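Local coordinates for protein carbohydrate kinase, FGGY (Novosphingobium aromaticivorans, PDB 3H6E) that probably phosphorylates a carbohydrate substrate with ATP as phosphate donor, as a kinase of the FGGY family, at residues 242-247 with 390-395; 251-256 with 261-266; 280-285 with 383-388. All coordinates share one frame; numbering follows the deposited sequence.

Contact 1: 242-247 with 390-395; sequences RGFAEI and RILVEG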
loop_
_atom_site.group_PDB
_atom_site.type_symbol
_atom_site.label_atom_id
_atom_site.label_comp_id
_atom_site.label_asym_id
_atom_site.label_seq_id
_atom_site.Cartn_x
_atom_site.Cartn_y
_atom_site.Cartn_z
ATOM N N ARG A 242 11.058 8.366 1.259
ATOM C CA ARG A 242 12.487 8.289 1.548
ATOM C C ARG A 242 13.284 9.326 0.761
ATOM O O ARG A 242 14.481 9.502 0.983
ATOM C CB ARG A 242 13.021 6.878 1.279
ATOM C CG ARG A 242 12.440 5.815 2.204
ATOM C CD ARG A 242 13.326 4.590 2.279
ATOM N NE ARG A 242 13.364 3.852 1.022
ATOM C CZ ARG A 242 12.584 2.811 0.738
ATOM N NH1 ARG A 242 11.695 2.380 1.623
ATOM N NH2 ARG A 242 12.690 2.200 -0.433
ATOM N N GLY A 243 12.614 10.007 -0.164
ATOM C CA GLY A 243 13.224 11.092 -0.910
ATOM C C GLY A 243 13.365 12.344 -0.064
ATOM O O GLY A 243 14.304 13.120 -0.240
ATOM N N PHE A 244 12.425 12.544 0.859
ATOM C CA PHE A 244 12.485 13.678 1.773
ATOM C C PHE A 244 13.763 13.626 2.606
ATOM O O PHE A 244 14.211 12.550 3.006
ATOM C CB PHE A 244 11.256 13.711 2.687
ATOM C CG PHE A 244 9.968 13.982 1.966
ATOM C CD1 PHE A 244 9.756 15.193 1.330
ATOM C CD2 PHE A 244 8.960 13.030 1.937
ATOM C CE1 PHE A 244 8.568 15.450 0.666
ATOM C CE2 PHE A 244 7.766 13.278 1.276
ATOM C CZ PHE A 244 7.570 14.489 0.640
ATOM N N ALA A 245 14.346 14.793 2.864
ATOM C CA ALA A 245 15.621 14.879 3.568
ATOM C C ALA A 245 15.548 14.351 4.997
ATOM O O ALA A 245 16.546 13.863 5.526
ATOM C CB ALA A 245 16.146 16.310 3.553
ATOM N N GLU A 246 14.373 14.447 5.617
ATOM C CA GLU A 246 14.196 13.993 6.997
ATOM C C GLU A 246 13.988 12.484 7.094
ATOM O O GLU A 246 14.226 11.882 8.142
ATOM C CB GLU A 246 13.019 14.705 7.674
ATOM C CG GLU A 246 13.228 16.191 7.926
ATOM C CD GLU A 246 12.866 17.034 6.726
ATOM O OE1 GLU A 246 12.043 16.575 5.908
ATOM O OE2 GLU A 246 13.404 18.155 6.601
ATOM N N ILE A 247 13.526 11.880 6.008
ATOM C CA ILE A 247 13.235 10.457 6.010
ATOM C C ILE A 247 14.448 9.679 5.528
ATOM O O ILE A 247 15.154 9.050 6.319
ATOM C CB ILE A 247 12.027 10.138 5.119
ATOM C CG1 ILE A 247 10.884 11.112 5.411
ATOM C CG2 ILE A 247 11.578 8.699 5.325
ATOM C CD1 ILE A 247 10.469 11.152 6.865
ATOM N N ARG A 390 10.452 9.244 13.488
ATOM C CA ARG A 390 9.873 10.053 12.427
ATOM C C ARG A 390 8.630 9.389 11.866
ATOM O O ARG A 390 8.664 8.225 11.474
ATOM C CB ARG A 390 10.897 10.267 11.313
ATOM C CG ARG A 390 12.230 10.785 11.811
ATOM C CD ARG A 390 13.318 10.616 10.774
ATOM N NE ARG A 390 14.616 10.409 11.406
ATOM C CZ ARG A 390 15.527 11.358 11.578
ATOM N NH1 ARG A 390 15.293 12.595 11.155
ATOM N NH2 ARG A 390 16.682 11.063 12.168
ATOM N N ILE A 391 7.530 10.132 11.834
ATOM C CA ILE A 391 6.300 9.637 11.235
ATOM C C ILE A 391 5.798 10.603 10.172
ATOM O O ILE A 391 5.606 11.788 10.434
ATOM C CB ILE A 391 5.200 9.416 12.283
ATOM C CG1 ILE A 391 5.691 8.456 13.365
ATOM C CG2 ILE A 391 3.945 8.871 11.626
ATOM C CD1 ILE A 391 4.605 7.975 14.294
ATOM N N LEU A 392 5.595 10.087 8.967
ATOM C CA LEU A 392 5.069 10.887 7.871
ATOM C C LEU A 392 3.630 10.487 7.587
ATOM O O LEU A 392 3.362 9.359 7.171
ATOM C CB LEU A 392 5.931 10.701 6.625
ATOM C CG LEU A 392 5.370 11.217 5.299
ATOM C CD1 LEU A 392 4.938 12.675 5.416
ATOM C CD2 LEU A 392 6.405 11.030 4.194
ATOM N N VAL A 393 2.703 11.409 7.832
ATOM C CA VAL A 393 1.295 11.175 7.532
ATOM C C VAL A 393 1.005 11.545 6.081
ATOM O O VAL A 393 1.418 12.604 5.609
ATOM C CB VAL A 393 0.370 11.983 8.464
ATOM C CG1 VAL A 393 -1.081 11.593 8.241
ATOM C CG2 VAL A 393 0.757 11.764 9.917
ATOM N N GLU A 394 0.306 10.663 5.374
ATOM C CA GLU A 394 -0.108 10.922 3.998
ATOM C C GLU A 394 -1.579 10.561 3.837
ATOM O O GLU A 394 -2.223 10.115 4.788
ATOM C CB GLU A 394 0.749 10.129 3.015
ATOM C CG GLU A 394 2.238 10.365 3.176
ATOM C CD GLU A 394 3.043 9.763 2.046
ATOM O OE1 GLU A 394 2.515 8.867 1.356
ATOM O OE2 GLU A 394 4.201 10.185 1.848
ATOM N N GLY A 395 -2.108 10.748 2.633
ATOM C CA GLY A 395 -3.520 10.519 2.384
ATOM C C GLY A 395 -4.345 11.729 2.774
ATOM O O GLY A 395 -3.796 12.743 3.205
#

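Contact 2: 251-256 with 261-266; sequences EATVLS and FIAMRL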
loop_
_atom_site.group_PDB
_atom_site.type_symbol
_atom_site.label_atom_id
_atom_site.label_comp_id
_atom_site.label_asym_id
_atom_site.label_seq_id
_atom_site.Cartn_x
_atom_site.Cartn_y
_atom_site.Cartn_z
ATOM N N GLU A 251 15.490 5.872 10.679
ATOM C CA GLU A 251 14.392 5.116 11.247
ATOM C C GLU A 251 13.142 5.966 11.094
ATOM O O GLU A 251 13.060 7.065 11.645
ATOM C CB GLU A 251 14.661 4.808 12.718
ATOM C CG GLU A 251 14.197 3.426 13.142
ATOM C CD GLU A 251 12.732 3.395 13.437
ATOM O OE1 GLU A 251 12.277 4.291 14.171
ATOM O OE2 GLU A 251 12.034 2.489 12.942
ATOM N N ALA A 252 12.177 5.469 10.327
ATOM C CA ALA A 252 10.988 6.255 10.023
ATOM C C ALA A 252 9.799 5.366 9.731
ATOM O O ALA A 252 9.960 4.207 9.359
ATOM C CB ALA A 252 11.247 7.175 8.847
ATOM N N THR A 253 8.605 5.917 9.901
ATOM C CA THR A 253 7.372 5.209 9.605
ATOM C C THR A 253 6.463 6.089 8.755
ATOM O O THR A 253 6.237 7.252 9.082
ATOM C CB THR A 253 6.619 4.842 10.896
ATOM O OG1 THR A 253 7.350 3.839 11.615
ATOM C CG2 THR A 253 5.225 4.321 10.574
ATOM N N VAL A 254 5.951 5.538 7.659
ATOM C CA VAL A 254 4.952 6.239 6.871
ATOM C C VAL A 254 3.559 5.744 7.241
ATOM O O VAL A 254 3.287 4.542 7.220
ATOM C CB VAL A 254 5.180 6.079 5.356
ATOM C CG1 VAL A 254 4.070 6.779 4.583
ATOM C CG2 VAL A 254 6.545 6.627 4.953
ATOM N N LEU A 255 2.684 6.673 7.604
ATOM C CA LEU A 255 1.324 6.322 7.967
ATOM C C LEU A 255 0.369 6.835 6.907
ATOM O O LEU A 255 0.083 8.031 6.849
ATOM C CB LEU A 255 0.947 6.920 9.320
ATOM C CG LEU A 255 -0.498 6.646 9.746
ATOM C CD1 LEU A 255 -0.616 5.255 10.335
ATOM C CD2 LEU A 255 -0.983 7.684 10.740
ATOM N N SER A 256 -0.120 5.933 6.063
ATOM C CA SER A 256 -1.074 6.322 5.034
ATOM C C SER A 256 -2.499 6.258 5.580
ATOM O O SER A 256 -2.828 5.411 6.410
ATOM C CB SER A 256 -0.924 5.463 3.779
ATOM O OG SER A 256 -1.224 4.112 4.039
ATOM N N PHE A 261 -6.251 3.130 7.454
ATOM C CA PHE A 261 -5.070 3.768 8.012
ATOM C C PHE A 261 -4.002 2.690 8.141
ATOM O O PHE A 261 -4.201 1.699 8.842
ATOM C CB PHE A 261 -5.378 4.355 9.387
ATOM C CG PHE A 261 -6.168 5.630 9.347
ATOM C CD1 PHE A 261 -7.171 5.817 8.410
ATOM C CD2 PHE A 261 -5.926 6.634 10.272
ATOM C CE1 PHE A 261 -7.904 6.989 8.384
ATOM C CE2 PHE A 261 -6.658 7.807 10.255
ATOM C CZ PHE A 261 -7.646 7.987 9.310
ATOM N N ILE A 262 -2.878 2.869 7.455
ATOM C CA ILE A 262 -1.833 1.854 7.449
ATOM C C ILE A 262 -0.481 2.413 7.863
ATOM O O ILE A 262 0.034 3.343 7.245
ATOM C CB ILE A 262 -1.688 1.190 6.067
ATOM C CG1 ILE A 262 -3.031 0.624 5.602
ATOM C CG2 ILE A 262 -0.631 0.092 6.112
ATOM C CD1 ILE A 262 -2.988 0.012 4.222
ATOM N N ALA A 263 0.087 1.835 8.915
ATOM C CA ALA A 263 1.414 2.208 9.373
ATOM C C ALA A 263 2.450 1.251 8.799
ATOM O O ALA A 263 2.423 0.053 9.082
ATOM C CB ALA A 263 1.473 2.209 10.893
HETATM N N MSE A 264 3.358 1.785 7.988
HETATM C CA MSE A 264 4.446 0.994 7.435
HETATM C C MSE A 264 5.778 1.534 7.929
HETATM O O MSE A 264 6.185 2.642 7.571
HETATM C CB MSE A 264 4.393 1.016 5.914
HETATM C CG MSE A 264 3.058 0.547 5.350
HETATM SE SE MSE A 264 2.963 0.735 3.412
HETATM C CE MSE A 264 4.283 -0.611 2.910
ATOM N N ARG A 265 6.453 0.751 8.762
ATOM C CA ARG A 265 7.697 1.195 9.373
ATOM C C ARG A 265 8.928 0.766 8.582
ATOM O O ARG A 265 8.992 -0.344 8.059
ATOM C CB ARG A 265 7.800 0.678 10.809
ATOM C CG ARG A 265 9.175 0.849 11.419
ATOM C CD ARG A 265 9.257 0.229 12.796
ATOM N NE ARG A 265 10.614 0.311 13.323
ATOM C CZ ARG A 265 11.043 -0.315 14.413
ATOM N NH1 ARG A 265 10.223 -1.084 15.109
ATOM N NH2 ARG A 265 12.299 -0.171 14.801
ATOM N N LEU A 266 9.905 1.661 8.503
ATOM C CA LEU A 266 11.186 1.362 7.877
ATOM C C LEU A 266 12.248 1.295 8.962
ATOM O O LEU A 266 12.913 2.291 9.249
ATOM C CB LEU A 266 11.545 2.445 6.861
ATOM C CG LEU A 266 10.445 2.773 5.848
ATOM C CD1 LEU A 266 10.712 4.092 5.128
ATOM C CD2 LEU A 266 10.274 1.630 4.862
#

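Contact 3: 280-285 with 383-388; sequences RDCLVN and DLIGST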
loop_
_atom_site.group_PDB
_atom_site.type_symbol
_atom_site.label_atom_id
_atom_site.label_comp_id
_atom_site.label_asym_id
_atom_site.label_seq_id
_atom_site.Cartn_x
_atom_site.Cartn_y
_atom_site.Cartn_z
ATOM N N ARG A 280 -4.308 -8.592 15.928
ATOM C CA ARG A 280 -4.494 -7.158 16.109
ATOM C C ARG A 280 -4.197 -6.376 14.831
ATOM O O ARG A 280 -3.886 -5.183 14.868
ATOM C CB ARG A 280 -3.701 -6.644 17.315
ATOM C CG ARG A 280 -4.470 -6.795 18.622
ATOM C CD ARG A 280 -3.572 -6.813 19.846
ATOM N NE ARG A 280 -2.996 -5.508 20.153
ATOM C CZ ARG A 280 -3.665 -4.502 20.705
ATOM N NH1 ARG A 280 -4.945 -4.643 21.001
ATOM N NH2 ARG A 280 -3.053 -3.355 20.953
ATOM N N ASP A 281 -4.312 -7.071 13.702
ATOM C CA ASP A 281 -4.260 -6.458 12.380
ATOM C C ASP A 281 -2.872 -5.913 12.017
ATOM O O ASP A 281 -2.743 -4.805 11.493
ATOM C CB ASP A 281 -5.329 -5.366 12.253
ATOM C CG ASP A 281 -6.101 -5.454 10.945
ATOM O OD1 ASP A 281 -5.545 -6.006 9.973
ATOM O OD2 ASP A 281 -7.265 -4.992 10.891
ATOM N N CYS A 282 -1.839 -6.702 12.299
ATOM C CA CYS A 282 -0.484 -6.385 11.863
ATOM C C CYS A 282 -0.083 -7.314 10.722
ATOM O O CYS A 282 -0.694 -8.364 10.525
ATOM C CB CYS A 282 0.507 -6.518 13.022
ATOM S SG CYS A 282 0.270 -5.331 14.374
ATOM N N LEU A 283 0.940 -6.925 9.970
ATOM C CA LEU A 283 1.453 -7.757 8.889
ATOM C C LEU A 283 2.884 -7.352 8.543
ATOM O O LEU A 283 3.389 -6.344 9.038
ATOM C CB LEU A 283 0.552 -7.672 7.652
ATOM C CG LEU A 283 0.422 -6.323 6.934
ATOM C CD1 LEU A 283 0.078 -6.531 5.466
ATOM C CD2 LEU A 283 -0.603 -5.417 7.612
ATOM N N VAL A 284 3.541 -8.141 7.704
ATOM C CA VAL A 284 4.913 -7.841 7.333
ATOM C C VAL A 284 5.087 -7.706 5.831
ATOM O O VAL A 284 4.953 -8.677 5.092
ATOM C CB VAL A 284 5.894 -8.908 7.836
ATOM C CG1 VAL A 284 7.327 -8.461 7.545
ATOM C CG2 VAL A 284 5.686 -9.165 9.324
ATOM N N ASN A 285 5.383 -6.488 5.394
ATOM C CA ASN A 285 5.733 -6.224 4.012
ATOM C C ASN A 285 7.243 -6.240 3.856
ATOM O O ASN A 285 7.972 -6.484 4.817
ATOM C CB ASN A 285 5.165 -4.878 3.566
ATOM C CG ASN A 285 3.645 -4.872 3.529
ATOM O OD1 ASN A 285 3.026 -5.737 2.904
ATOM N ND2 ASN A 285 3.035 -3.897 4.201
ATOM N N ASP A 383 2.598 1.645 17.920
ATOM C CA ASP A 383 3.349 1.005 18.999
ATOM C C ASP A 383 3.482 -0.508 18.835
ATOM O O ASP A 383 4.493 -1.084 19.224
ATOM C CB ASP A 383 2.736 1.338 20.360
ATOM C CG ASP A 383 3.055 2.749 20.805
ATOM O OD1 ASP A 383 4.004 3.337 20.241
ATOM O OD2 ASP A 383 2.367 3.265 21.711
ATOM N N LEU A 384 2.460 -1.146 18.271
ATOM C CA LEU A 384 2.515 -2.583 17.990
ATOM C C LEU A 384 3.726 -2.982 17.149
ATOM O O LEU A 384 4.203 -4.107 17.246
ATOM C CB LEU A 384 1.235 -3.049 17.291
ATOM C CG LEU A 384 0.174 -3.782 18.116
ATOM C CD1 LEU A 384 0.134 -3.288 19.553
ATOM C CD2 LEU A 384 -1.194 -3.665 17.453
ATOM N N ILE A 385 4.220 -2.061 16.326
ATOM C CA ILE A 385 5.310 -2.368 15.402
ATOM C C ILE A 385 6.608 -1.646 15.757
ATOM O O ILE A 385 7.598 -1.751 15.035
ATOM C CB ILE A 385 4.926 -2.043 13.935
ATOM C CG1 ILE A 385 4.495 -0.580 13.803
ATOM C CG2 ILE A 385 3.815 -2.966 13.454
ATOM C CD1 ILE A 385 4.161 -0.164 12.384
ATOM N N GLY A 386 6.599 -0.908 16.863
ATOM C CA GLY A 386 7.795 -0.233 17.336
ATOM C C GLY A 386 8.152 1.031 16.576
ATOM O O GLY A 386 9.321 1.414 16.525
ATOM N N SER A 387 7.150 1.683 15.990
ATOM C CA SER A 387 7.361 2.943 15.277
ATOM C C SER A 387 7.869 4.026 16.221
ATOM O O SER A 387 7.280 4.270 17.274
ATOM C CB SER A 387 6.067 3.422 14.607
ATOM O OG SER A 387 5.780 2.693 13.428
ATOM N N THR A 388 8.963 4.674 15.832
ATOM C CA THR A 388 9.530 5.769 16.605
ATOM C C THR A 388 10.240 6.766 15.702
ATOM O O THR A 388 10.436 6.512 14.513
ATOM C CB THR A 388 10.554 5.264 17.636
ATOM O OG1 THR A 388 11.569 4.504 16.967
ATOM C CG2 THR A 388 9.882 4.402 18.693
#

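Contact 1: 242-247 with 390-395
Phe244 and Leu392 meet with their side chains crossing at about a right angle. The CD2 methyl of Leu392 reaches the phenyl ring obliquely, 3.9 Å from CE2 of Phe244, with ring atom CD2 scarcely farther away. The CB of Leu392 already points at the loop; with CG anti to the backbone N (chi1 167°), the CD2 branch comes to the ring. A large flat ring and a forked aliphatic group fit well here, since both are buried and neither needs a polar partner.

Arg390 passes over the backbone of Glu246, and its CD lies 3.1 Å from the carbonyl O of Glu246. That oxygen already accepts a hydrogen bond from the Asn250 side chain. Arginine suits this partly exposed margin, where its long methylene chain can pack on the Glu246 carbonyl.

Within 242-247 the loop is tightened by a backbone bond from Ile247 N to Phe244 O. The loop leads from helix 233-241 to strand 252-256, and it packs beside strand 390-394, the parallel neighbour of 252-256. Leu443 touches both Phe244 and Leu392, extending the apolar cluster to strand 443-445, at one edge of the sheet.

Contact 2: 251-256 with 261-266
Arg265 lies across from Thr253 in a non-hydrogen-bonded pair of the antiparallel hairpin, and its side chain runs back along the neighbouring strand to Glu251. The CB of Arg265 sits 3.3 Å from Thr253 OG1, and CG keeps close to the same hydroxyl. The chain leaves with CG anti to the backbone N and stays extended as far as NE. The last methylene, Arg265 CD, comes 3.6 Å from Glu251 OE2. Arg265 NE then donates to Glu251 OE2 at 2.6 Å, a salt bridge whose N-H...O angle of 139° is far from straight. NH2 adds a weak bond to OE2, while NH1 turns to the carbonyl O of Ile385. The carboxylate stands almost perpendicular to the guanidinium, their planes 87° apart, and NE meets OE2 on its syn side but tilted 30° out of the carboxylate plane.

Thr253 OG1 is hydrogen-bonded to Ser387 OG, so a beta-branched residue serves both strand and polar neighbour. Farther along the same face, Leu255 CD1 rests on Ala263 CB at 3.7 Å, the small alanine making room for the leucine.

Between the backbones, Val254 and Met264 (a selenomethionine) exchange two bonds, including Met264 N to Val254 O at 2.9 Å. Ser256 pairs likewise with Ile262 nearer the turn. On the face of Val254 and Met264, Leu238 of helix 233-241 packs against both.

Chemically, the charge of buried Arg265 is probably offset by Glu251, whose OE2 takes NE, and NH2 only weakly. This salt bridge fastens the two strands at the open end of the hairpin. The bonds of Arg265 NH1 and Thr253 OG1, with that between Glu251 OE1 and Thr388 OG1, join the hairpin to 385-388.

Contact 3: 280-285 with 383-388
The guanidinium of Arg280 receives Leu384 at its edge: the CD1 methyl lies close to the guanidinium plane, 3.5 Å from NH2. Arg280 also forms a cation-pi contact with Tyr349, so the group has an aromatic partner besides this aliphatic one. The side chains of Arg280 and Leu384 cross at about a right angle. Leu384 CD2 comes 3.7 Å from Arg280 NE and reaches back to CB as well, so both methyls of the leucine are in use. The bend of the arginine at chi3 (72°) brings the NE/NH2 edge against the methyls. Arginine suits the spot because its long chain packs against carbon while its charged head remains in a partly exposed position.

Deeper in, Cys282 points its thiol at the helix end. Cys282 SG is 3.8 Å from Leu384 CD2, equally near CB of that leucine, and 4.4 Å from Ile385 CG2. A small, weakly polar sulfur fits well among such hydrocarbon groups. Ile385 continues inward and touches Ala263 of the central hairpin.

Gly386, just past helix 363-384, closes it in a Schellman motif, with two bonds back into the last turn and a positive phi, which favours glycine. A capped helix end packed beside strand 282-286, at one edge of a mixed sheet, is consistent with the alpha/beta architecture of the actin-like ATPase domains to which FGGY kinases belong.

All three contacts involve one mixed sheet of the C-terminal part of the kinase, in which the order runs 282-286, 292-298, 261-266, 252-256, 390-394, 415-419, 443-445. Contact 2, the hairpin, occupies the middle; the centres of contacts 1 and 3 each lie about 9 Å from its own, and about 17 Å from each other. Along the chain, contact 2 closes before contact 3 opens, and contact 1 spans both. Strand 390-394 bonds to strand 252-256 through the backbone, while hydrogen bonds from the hairpin to the segment after helix 363-384 join contacts 2 and 3. Distant parts of the sequence, including helix 363-384 and the loop after helix 233-241, are thereby assembled around one sheet.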